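PDB 3BF7: esterase YbfF from Escherichia coli, which is thought to be an esterase of the alpha/beta-hydrolase family with a helical cap, probably hydrolysing ester and thioester bonds. Local coordinates for residues Met62-Val72 with Met90-Leu101; Asp113-Val121 with Tyr213-Phe221. The protein carries 1 engineered substitution. All coordinates share one frame; numbering follows the deposited sequence.

YbfF illustrates how contacts that follow one another along the chain tie helices and loops to the central sheet of an alpha/beta hydrolase. From the N terminus, contact 1 closes first: helix 64-78 runs into strand 83-88, the chain turns sharply at the presumed nucleophile elbow, and helix 90-101 comes back across the earlier helix. Strand 106-112 then leads into 113-121, the loop that departs toward helix 125-136. Contact 2 closes a far longer excursion, bringing helix 214-220 back onto that loop after strand 198-201. The two closures neither nest nor cross, yet they meet through helix 90-101: Lys93 NZ reaches Val117 O, and Met96 packs against Phe221.

Contact 1: Met62-Val72 with Met90-Leu101; sequences MNYPAMAQDLV and MGGKAVMALTAL
Two helices of the alpha/beta-hydrolase core, 64-78 and 90-101, meet where Tyr64 and Ala68 enter successive holes of the second helix, a knobs-into-holes arrangement. The axes of the two helical segments cross at -78° and approach to 7.9 Å, a closeness permitted by the alanines at the crossing. Ala68 sits among Ala94, Ala97, Leu98 and Leu101, its CB 4.1 Å from Ala97 CB. Tyr64 fills the neighbouring hole, formed by Met90, Lys93, Ala94 and Ala97. With CG beside its own backbone N (chi1 -70°), its ring extends along helix 90-101, and Lys93 CB lies over one face in a CH-pi contact, 3.6 Å from the ring centroid. The extended lysine chain continues past the phenol, bringing CD to 3.5 Å from Tyr64 OH, while the hydroxyl itself bonds to Ile185 O and the ammonium group to Gly187 O.

Helix 90-101 springs from what is probably the nucleophile elbow, the strained turn after strand 83-88, and Gly91 belongs to its GxSxG sequence. Next to that turn, Met90 reaches out to a cluster of thioethers: its SD is 3.9 Å from Met62 CE, and its CG lies near Met67 SD, in both cases with the chains set roughly perpendicular. Toward the far end, Leu71 CD1 touches Leu98 CD2, and both leucines also pack on Phe85 of the sheet. Val72 CG2 presses on Leu98 CD1 at 3.5 Å, tight for two methyl groups, and Leu101 CD2 covers the backbone at Gln69 N.

Contact 2: Asp113-Val121 with Tyr213-Phe221; sequences DIAPVDYHV and YRDDLLAQF
The loop carrying Asp113, the probable acid of a Ser-His-Asp triad and bonded to His234, is covered farther along by segment 213-221, most of it helix 214-220, with Tyr119 and Pro116 meeting Tyr213 and Gln220. The tyrosines form a T-shaped pair: the CD1-CE1 edge of Tyr119 points at a face of Tyr213, the centroids 5.1 Å apart and the planes at 82°. Val117 CG2 touches the Tyr213 ring off-centre, 3.7 Å from CD1, while Val117 CG1 packs on Asp216 CB. Tyr119 OH accepts from Ala115 N, within its own loop, and also bonds to Tyr208 O. A water joins Tyr213 OH to Tyr119 O.

At the other end, Pro116 centres an inverse gamma turn. Its ring carbon CD lies 3.9 Å from Leu217 CG, and its CG meets the edge of the Phe221 ring. The straight outer chain of Gln220 (chi2 166°) runs antiparallel to the proline ring, placing NE2 2.9 Å from Pro116 O, in the carbonyl plane and on a lone pair. The same NE2 gives a nearly straight bond to Asp216 O, at 2.9 Å and 178°, arriving from above that carbonyl's plane. A second water donates to both Pro116 O and Asp216 OD1.

Gln220 OE1 receives Trp188 NE1 and Ile191 N, so this buried amide has carbonyls at its nitrogen and N-H donors at its oxygen; a flipped amide would lose that match, and the side chain is thereby held in one orientation between the helix and the loop.

Contact 1: Met62-Val72 with Met90-Leu101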
loop_
_atom_site.group_PDB
_atom_site.type_symbol
_atom_site.label_atom_id
_atom_site.label_comp_id
_atom_site.label_asym_id
_atom_site.label_seq_id
_atom_site.Cartn_x
_atom_site.Cartn_y
_atom_site.Cartn_z
ATOM N N MET A 62 -8.463 12.470 -4.069
ATOM C CA MET A 62 -7.875 11.163 -3.847
ATOM C C MET A 62 -8.018 10.297 -5.102
ATOM O O MET A 62 -9.016 9.598 -5.271
ATOM C CB MET A 62 -8.568 10.496 -2.655
ATOM C CG MET A 62 -7.790 9.361 -2.032
ATOM S SD MET A 62 -6.280 9.918 -1.226
ATOM C CE MET A 62 -5.771 8.376 -0.448
ATOM N N ASN A 63 -7.034 10.377 -5.994
ATOM C CA ASN A 63 -7.021 9.574 -7.213
ATOM C C ASN A 63 -5.586 9.110 -7.428
ATOM O O ASN A 63 -4.659 9.628 -6.801
ATOM C CB ASN A 63 -7.558 10.360 -8.423
ATOM C CG ASN A 63 -6.745 11.597 -8.743
ATOM O OD1 ASN A 63 -5.579 11.514 -9.126
ATOM N ND2 ASN A 63 -7.368 12.758 -8.598
ATOM N N TYR A 64 -5.389 8.134 -8.303
ATOM C CA TYR A 64 -4.052 7.609 -8.483
ATOM C C TYR A 64 -3.021 8.516 -9.142
ATOM O O TYR A 64 -1.849 8.471 -8.775
ATOM C CB TYR A 64 -4.149 6.214 -9.104
ATOM C CG TYR A 64 -4.724 5.260 -8.075
ATOM C CD1 TYR A 64 -4.032 5.002 -6.889
ATOM C CD2 TYR A 64 -6.001 4.714 -8.221
ATOM C CE1 TYR A 64 -4.592 4.239 -5.875
ATOM C CE2 TYR A 64 -6.573 3.947 -7.206
ATOM C CZ TYR A 64 -5.860 3.717 -6.036
ATOM O OH TYR A 64 -6.407 2.972 -5.016
ATOM N N PRO A 65 -3.424 9.346 -10.117
ATOM C CA PRO A 65 -2.383 10.208 -10.687
ATOM C C PRO A 65 -1.852 11.133 -9.582
ATOM O O PRO A 65 -0.661 11.427 -9.519
ATOM C CB PRO A 65 -3.131 10.968 -11.778
ATOM C CG PRO A 65 -4.084 9.930 -12.283
ATOM C CD PRO A 65 -4.612 9.313 -10.993
ATOM N N ALA A 66 -2.750 11.572 -8.703
ATOM C CA ALA A 66 -2.380 12.453 -7.599
ATOM C C ALA A 66 -1.435 11.746 -6.629
ATOM O O ALA A 66 -0.433 12.319 -6.195
ATOM C CB ALA A 66 -3.629 12.927 -6.863
ATOM N N MET A 67 -1.755 10.499 -6.289
ATOM C CA MET A 67 -0.916 9.731 -5.379
ATOM C C MET A 67 0.438 9.435 -6.024
ATOM O O MET A 67 1.459 9.399 -5.343
ATOM C CB MET A 67 -1.624 8.438 -4.966
ATOM C CG MET A 67 -2.762 8.675 -3.977
ATOM S SD MET A 67 -3.541 7.167 -3.354
ATOM C CE MET A 67 -5.111 7.221 -4.205
ATOM N N ALA A 68 0.445 9.236 -7.339
ATOM C CA ALA A 68 1.691 8.973 -8.052
ATOM C C ALA A 68 2.556 10.233 -8.015
ATOM O O ALA A 68 3.761 10.165 -7.781
ATOM C CB ALA A 68 1.398 8.571 -9.494
ATOM N N GLN A 69 1.935 11.385 -8.247
ATOM C CA GLN A 69 2.662 12.651 -8.217
ATOM C C GLN A 69 3.255 12.883 -6.830
ATOM O O GLN A 69 4.360 13.413 -6.703
ATOM C CB GLN A 69 1.736 13.815 -8.570
ATOM C CG GLN A 69 2.424 15.173 -8.520
ATOM C CD GLN A 69 3.465 15.336 -9.605
ATOM O OE1 GLN A 69 3.160 15.219 -10.793
ATOM N NE2 GLN A 69 4.702 15.611 -9.206
ATOM N N ASP A 70 2.518 12.500 -5.791
ATOM C CA ASP A 70 3.015 12.660 -4.427
ATOM C C ASP A 70 4.331 11.896 -4.282
ATOM O O ASP A 70 5.251 12.353 -3.607
ATOM C CB ASP A 70 2.017 12.107 -3.404
ATOM C CG ASP A 70 0.746 12.927 -3.301
ATOM O OD1 ASP A 70 -0.208 12.421 -2.673
ATOM O OD2 ASP A 70 0.691 14.064 -3.823
ATOM N N LEU A 71 4.408 10.720 -4.902
ATOM C CA LEU A 71 5.622 9.920 -4.830
ATOM C C LEU A 71 6.763 10.651 -5.536
ATOM O O LEU A 71 7.891 10.665 -5.047
ATOM C CB LEU A 71 5.386 8.530 -5.442
ATOM C CG LEU A 71 4.364 7.654 -4.693
ATOM C CD1 LEU A 71 4.173 6.332 -5.421
ATOM C CD2 LEU A 71 4.836 7.404 -3.266
ATOM N N VAL A 72 6.474 11.269 -6.678
ATOM C CA VAL A 72 7.499 12.020 -7.400
ATOM C C VAL A 72 7.964 13.207 -6.552
ATOM O O VAL A 72 9.164 13.453 -6.420
ATOM C CB VAL A 72 6.970 12.558 -8.749
ATOM C CG1 VAL A 72 8.023 13.443 -9.407
ATOM C CG2 VAL A 72 6.618 11.402 -9.669
ATOM N N MET A 90 -4.000 -0.297 -2.246
ATOM C CA MET A 90 -4.068 1.090 -2.722
ATOM C C MET A 90 -2.662 1.625 -3.028
ATOM O O MET A 90 -2.455 2.326 -4.018
ATOM C CB MET A 90 -4.744 1.979 -1.671
ATOM C CG MET A 90 -4.754 3.467 -2.002
ATOM S SD MET A 90 -5.350 4.462 -0.619
ATOM C CE MET A 90 -3.907 4.400 0.466
ATOM N N GLY A 91 -1.706 1.291 -2.163
ATOM C CA GLY A 91 -0.331 1.723 -2.358
ATOM C C GLY A 91 0.259 1.105 -3.612
ATOM O O GLY A 91 1.082 1.717 -4.290
ATOM N N GLY A 92 -0.151 -0.128 -3.905
ATOM C CA GLY A 92 0.303 -0.805 -5.105
ATOM C C GLY A 92 -0.277 -0.108 -6.324
ATOM O O GLY A 92 0.390 0.012 -7.351
ATOM N N LYS A 93 -1.526 0.343 -6.227
ATOM C CA LYS A 93 -2.132 1.065 -7.340
ATOM C C LYS A 93 -1.411 2.403 -7.552
ATOM O O LYS A 93 -1.207 2.822 -8.689
ATOM C CB LYS A 93 -3.632 1.276 -7.099
ATOM C CG LYS A 93 -4.490 0.126 -7.624
ATOM C CD LYS A 93 -5.966 0.330 -7.318
ATOM C CE LYS A 93 -6.836 -0.686 -8.048
ATOM N NZ LYS A 93 -8.279 -0.510 -7.708
ATOM N N ALA A 94 -0.998 3.062 -6.472
ATOM C CA ALA A 94 -0.278 4.326 -6.607
ATOM C C ALA A 94 1.057 4.094 -7.322
ATOM O O ALA A 94 1.452 4.870 -8.196
ATOM C CB ALA A 94 -0.038 4.945 -5.233
ATOM N N VAL A 95 1.746 3.021 -6.950
ATOM C CA VAL A 95 3.027 2.685 -7.556
ATOM C C VAL A 95 2.849 2.296 -9.023
ATOM O O VAL A 95 3.664 2.665 -9.871
ATOM C CB VAL A 95 3.706 1.542 -6.772
ATOM C CG1 VAL A 95 4.870 0.962 -7.565
ATOM C CG2 VAL A 95 4.177 2.070 -5.420
ATOM N N MET A 96 1.793 1.548 -9.330
ATOM C CA MET A 96 1.555 1.183 -10.719
ATOM C C MET A 96 1.243 2.440 -11.532
ATOM O O MET A 96 1.690 2.573 -12.670
ATOM C CB MET A 96 0.412 0.172 -10.838
ATOM C CG MET A 96 0.782 -1.212 -10.320
ATOM S SD MET A 96 -0.482 -2.473 -10.595
ATOM C CE MET A 96 -1.739 -1.963 -9.416
ATOM N N ALA A 97 0.484 3.365 -10.952
ATOM C CA ALA A 97 0.150 4.604 -11.647
ATOM C C ALA A 97 1.410 5.432 -11.901
ATOM O O ALA A 97 1.483 6.174 -12.883
ATOM C CB ALA A 97 -0.855 5.409 -10.832
ATOM N N LEU A 98 2.399 5.303 -11.020
ATOM C CA LEU A 98 3.643 6.043 -11.181
ATOM C C LEU A 98 4.364 5.637 -12.465
ATOM O O LEU A 98 5.063 6.453 -13.064
ATOM C CB LEU A 98 4.561 5.819 -9.975
ATOM C CG LEU A 98 5.913 6.546 -10.015
ATOM C CD1 LEU A 98 5.706 8.053 -10.083
ATOM C CD2 LEU A 98 6.721 6.175 -8.780
ATOM N N THR A 99 4.198 4.389 -12.901
ATOM C CA THR A 99 4.863 3.960 -14.130
ATOM C C THR A 99 4.369 4.751 -15.337
ATOM O O THR A 99 5.101 4.925 -16.309
ATOM C CB THR A 99 4.659 2.446 -14.434
ATOM O OG1 THR A 99 3.286 2.189 -14.755
ATOM C CG2 THR A 99 5.083 1.596 -13.249
ATOM N N ALA A 100 3.130 5.229 -15.276
ATOM C CA ALA A 100 2.563 5.999 -16.376
ATOM C C ALA A 100 2.938 7.473 -16.278
ATOM O O ALA A 100 3.114 8.146 -17.293
ATOM C CB ALA A 100 1.046 5.848 -16.390
ATOM N N LEU A 101 3.075 7.967 -15.053
ATOM C CA LEU A 101 3.398 9.370 -14.829
ATOM C C LEU A 101 4.879 9.716 -14.953
ATOM O O LEU A 101 5.234 10.696 -15.612
ATOM C CB LEU A 101 2.889 9.807 -13.449
ATOM C CG LEU A 101 3.004 11.301 -13.138
ATOM C CD1 LEU A 101 2.128 12.089 -14.100
ATOM C CD2 LEU A 101 2.582 11.562 -11.702
#

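Contact 2: Asp113-Val121 with Tyr213-Phe221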
loop_
_atom_site.group_PDB
_atom_site.type_symbol
_atom_site.label_atom_id
_atom_site.label_comp_id
_atom_site.label_asym_id
_atom_site.label_seq_id
_atom_site.Cartn_x
_atom_site.Cartn_y
_atom_site.Cartn_z
ATOM N N ASP A 113 -0.863 -8.029 -3.390
ATOM C CA ASP A 113 -2.288 -8.352 -3.461
ATOM C C ASP A 113 -3.162 -7.244 -4.022
ATOM O O ASP A 113 -4.066 -6.725 -3.358
ATOM C CB ASP A 113 -2.839 -8.815 -2.112
ATOM C CG ASP A 113 -4.050 -9.713 -2.281
ATOM O OD1 ASP A 113 -5.099 -9.444 -1.662
ATOM O OD2 ASP A 113 -3.947 -10.692 -3.056
ATOM N N ILE A 114 -2.906 -6.928 -5.283
ATOM C CA ILE A 114 -3.639 -5.885 -5.973
ATOM C C ILE A 114 -3.467 -6.032 -7.486
ATOM O O ILE A 114 -2.434 -6.511 -7.969
ATOM C CB ILE A 114 -3.125 -4.488 -5.518
ATOM C CG1 ILE A 114 -4.021 -3.375 -6.064
ATOM C CG2 ILE A 114 -1.684 -4.287 -5.966
ATOM C CD1 ILE A 114 -5.415 -3.379 -5.481
ATOM N N ALA A 115 -4.495 -5.634 -8.226
ATOM C CA ALA A 115 -4.463 -5.672 -9.682
ATOM C C ALA A 115 -4.851 -4.282 -10.179
ATOM O O ALA A 115 -5.589 -3.557 -9.505
ATOM C CB ALA A 115 -5.442 -6.709 -10.213
ATOM N N PRO A 116 -4.346 -3.880 -11.355
ATOM C CA PRO A 116 -4.659 -2.565 -11.922
ATOM C C PRO A 116 -6.030 -2.609 -12.587
ATOM O O PRO A 116 -6.152 -2.607 -13.817
ATOM C CB PRO A 116 -3.519 -2.340 -12.911
ATOM C CG PRO A 116 -3.246 -3.723 -13.409
ATOM C CD PRO A 116 -3.308 -4.564 -12.148
ATOM N N VAL A 117 -7.059 -2.653 -11.747
ATOM C CA VAL A 117 -8.434 -2.731 -12.208
ATOM C C VAL A 117 -9.381 -2.000 -11.268
ATOM O O VAL A 117 -9.068 -1.778 -10.098
ATOM C CB VAL A 117 -8.920 -4.205 -12.267
ATOM C CG1 VAL A 117 -8.053 -5.010 -13.222
ATOM C CG2 VAL A 117 -8.899 -4.821 -10.863
ATOM N N ASP A 118 -10.537 -1.625 -11.805
ATOM C CA ASP A 118 -11.591 -0.994 -11.019
ATOM C C ASP A 118 -12.396 -2.205 -10.537
ATOM O O ASP A 118 -12.993 -2.918 -11.345
ATOM C CB ASP A 118 -12.467 -0.118 -11.917
ATOM C CG ASP A 118 -13.558 0.610 -11.151
ATOM O OD1 ASP A 118 -13.915 0.179 -10.033
ATOM O OD2 ASP A 118 -14.073 1.618 -11.682
ATOM N N TYR A 119 -12.407 -2.451 -9.233
ATOM C CA TYR A 119 -13.124 -3.609 -8.711
ATOM C C TYR A 119 -14.644 -3.478 -8.743
ATOM O O TYR A 119 -15.356 -4.472 -8.615
ATOM C CB TYR A 119 -12.631 -3.933 -7.301
ATOM C CG TYR A 119 -11.212 -4.464 -7.280
ATOM C CD1 TYR A 119 -10.932 -5.783 -7.646
ATOM C CD2 TYR A 119 -10.149 -3.648 -6.904
ATOM C CE1 TYR A 119 -9.624 -6.273 -7.635
ATOM C CE2 TYR A 119 -8.841 -4.127 -6.890
ATOM C CZ TYR A 119 -8.586 -5.436 -7.251
ATOM O OH TYR A 119 -7.291 -5.907 -7.214
ATOM N N HIS A 120 -15.137 -2.256 -8.911
ATOM C CA HIS A 120 -16.576 -2.016 -9.014
ATOM C C HIS A 120 -17.429 -2.630 -7.908
ATOM O O HIS A 120 -18.498 -3.183 -8.180
ATOM C CB HIS A 120 -17.097 -2.524 -10.367
ATOM C CG HIS A 120 -16.630 -1.725 -11.543
ATOM N ND1 HIS A 120 -16.965 -0.400 -11.724
ATOM C CD2 HIS A 120 -15.874 -2.070 -12.612
ATOM C CE1 HIS A 120 -16.436 0.036 -12.854
ATOM N NE2 HIS A 120 -15.768 -0.958 -13.412
ATOM N N VAL A 121 -16.957 -2.542 -6.671
ATOM C CA VAL A 121 -17.698 -3.064 -5.528
ATOM C C VAL A 121 -17.383 -2.217 -4.309
ATOM O O VAL A 121 -16.401 -1.472 -4.296
ATOM C CB VAL A 121 -17.305 -4.528 -5.171
ATOM C CG1 VAL A 121 -17.691 -5.475 -6.294
ATOM C CG2 VAL A 121 -15.810 -4.612 -4.870
ATOM N N TYR A 213 -9.084 -10.719 -13.622
ATOM C CA TYR A 213 -8.375 -9.449 -13.768
ATOM C C TYR A 213 -7.073 -9.623 -14.536
ATOM O O TYR A 213 -6.375 -8.650 -14.815
ATOM C CB TYR A 213 -8.053 -8.855 -12.393
ATOM C CG TYR A 213 -9.243 -8.775 -11.472
ATOM C CD1 TYR A 213 -10.384 -8.064 -11.835
ATOM C CD2 TYR A 213 -9.241 -9.439 -10.247
ATOM C CE1 TYR A 213 -11.500 -8.018 -11.000
ATOM C CE2 TYR A 213 -10.348 -9.398 -9.405
ATOM C CZ TYR A 213 -11.475 -8.689 -9.788
ATOM O OH TYR A 213 -12.582 -8.663 -8.972
ATOM N N ARG A 214 -6.753 -10.862 -14.888
ATOM C CA ARG A 214 -5.504 -11.155 -15.579
ATOM C C ARG A 214 -5.298 -10.474 -16.931
ATOM O O ARG A 214 -4.202 -9.980 -17.207
ATOM C CB ARG A 214 -5.341 -12.668 -15.725
ATOM C CG ARG A 214 -3.956 -13.098 -16.172
ATOM C CD ARG A 214 -3.698 -14.549 -15.802
ATOM N NE ARG A 214 -2.384 -15.003 -16.245
ATOM C CZ ARG A 214 -2.063 -15.239 -17.513
ATOM N NH1 ARG A 214 -2.963 -15.068 -18.473
ATOM N NH2 ARG A 214 -0.839 -15.645 -17.821
ATOM N N ASP A 215 -6.326 -10.440 -17.776
ATOM C CA ASP A 215 -6.174 -9.801 -19.079
ATOM C C ASP A 215 -5.785 -8.337 -18.915
ATOM O O ASP A 215 -4.849 -7.859 -19.559
ATOM C CB ASP A 215 -7.460 -9.903 -19.907
ATOM C CG ASP A 215 -7.764 -11.322 -20.347
ATOM O OD1 ASP A 215 -6.815 -12.113 -20.518
ATOM O OD2 ASP A 215 -8.957 -11.643 -20.539
ATOM N N ASP A 216 -6.503 -7.627 -18.051
ATOM C CA ASP A 216 -6.214 -6.218 -17.811
ATOM C C ASP A 216 -4.851 -6.032 -17.157
ATOM O O ASP A 216 -4.143 -5.069 -17.446
ATOM C CB ASP A 216 -7.288 -5.594 -16.917
ATOM C CG ASP A 216 -8.578 -5.312 -17.658
ATOM O OD1 ASP A 216 -9.539 -4.851 -17.009
ATOM O OD2 ASP A 216 -8.635 -5.545 -18.884
ATOM N N LEU A 217 -4.486 -6.946 -16.266
ATOM C CA LEU A 217 -3.199 -6.850 -15.598
ATOM C C LEU A 217 -2.067 -6.942 -16.625
ATOM O O LEU A 217 -1.157 -6.116 -16.627
ATOM C CB LEU A 217 -3.074 -7.957 -14.545
ATOM C CG LEU A 217 -1.883 -7.861 -13.587
ATOM C CD1 LEU A 217 -2.199 -8.591 -12.290
ATOM C CD2 LEU A 217 -0.645 -8.432 -14.250
ATOM N N LEU A 218 -2.140 -7.932 -17.510
ATOM C CA LEU A 218 -1.108 -8.113 -18.528
ATOM C C LEU A 218 -1.095 -7.014 -19.587
ATOM O O LEU A 218 -0.051 -6.721 -20.167
ATOM C CB LEU A 218 -1.268 -9.478 -19.200
ATOM C CG LEU A 218 -1.042 -10.675 -18.273
ATOM C CD1 LEU A 218 -1.353 -11.962 -19.019
ATOM C CD2 LEU A 218 0.393 -10.683 -17.765
ATOM N N ALA A 219 -2.245 -6.401 -19.843
ATOM C CA ALA A 219 -2.307 -5.334 -20.833
ATOM C C ALA A 219 -1.517 -4.120 -20.351
ATOM O O ALA A 219 -0.990 -3.350 -21.153
ATOM C CB ALA A 219 -3.755 -4.945 -21.097
ATOM N N GLN A 220 -1.429 -3.959 -19.033
ATOM C CA GLN A 220 -0.717 -2.831 -18.448
ATOM C C GLN A 220 0.682 -3.203 -17.967
ATOM O O GLN A 220 1.575 -2.360 -17.945
ATOM C CB GLN A 220 -1.563 -2.242 -17.319
ATOM C CG GLN A 220 -2.884 -1.695 -17.848
ATOM C CD GLN A 220 -3.892 -1.407 -16.758
ATOM O OE1 GLN A 220 -4.056 -0.263 -16.328
ATOM N NE2 GLN A 220 -4.570 -2.448 -16.299
ATOM N N PHE A 221 0.863 -4.468 -17.595
ATOM C CA PHE A 221 2.151 -4.986 -17.139
ATOM C C PHE A 221 2.420 -6.272 -17.905
ATOM O O PHE A 221 2.300 -7.379 -17.377
ATOM C CB PHE A 221 2.118 -5.212 -15.626
ATOM C CG PHE A 221 2.075 -3.933 -14.857
ATOM C CD1 PHE A 221 3.241 -3.215 -14.625
ATOM C CD2 PHE A 221 0.857 -3.370 -14.488
ATOM C CE1 PHE A 221 3.199 -1.950 -14.046
ATOM C CE2 PHE A 221 0.805 -2.103 -13.909
ATOM C CZ PHE A 221 1.977 -1.394 -13.691
HETATM O O HOH W 1 -8.186 -2.300 -15.748
HETATM O O HOH W 2 -14.958 -7.331 -8.810
#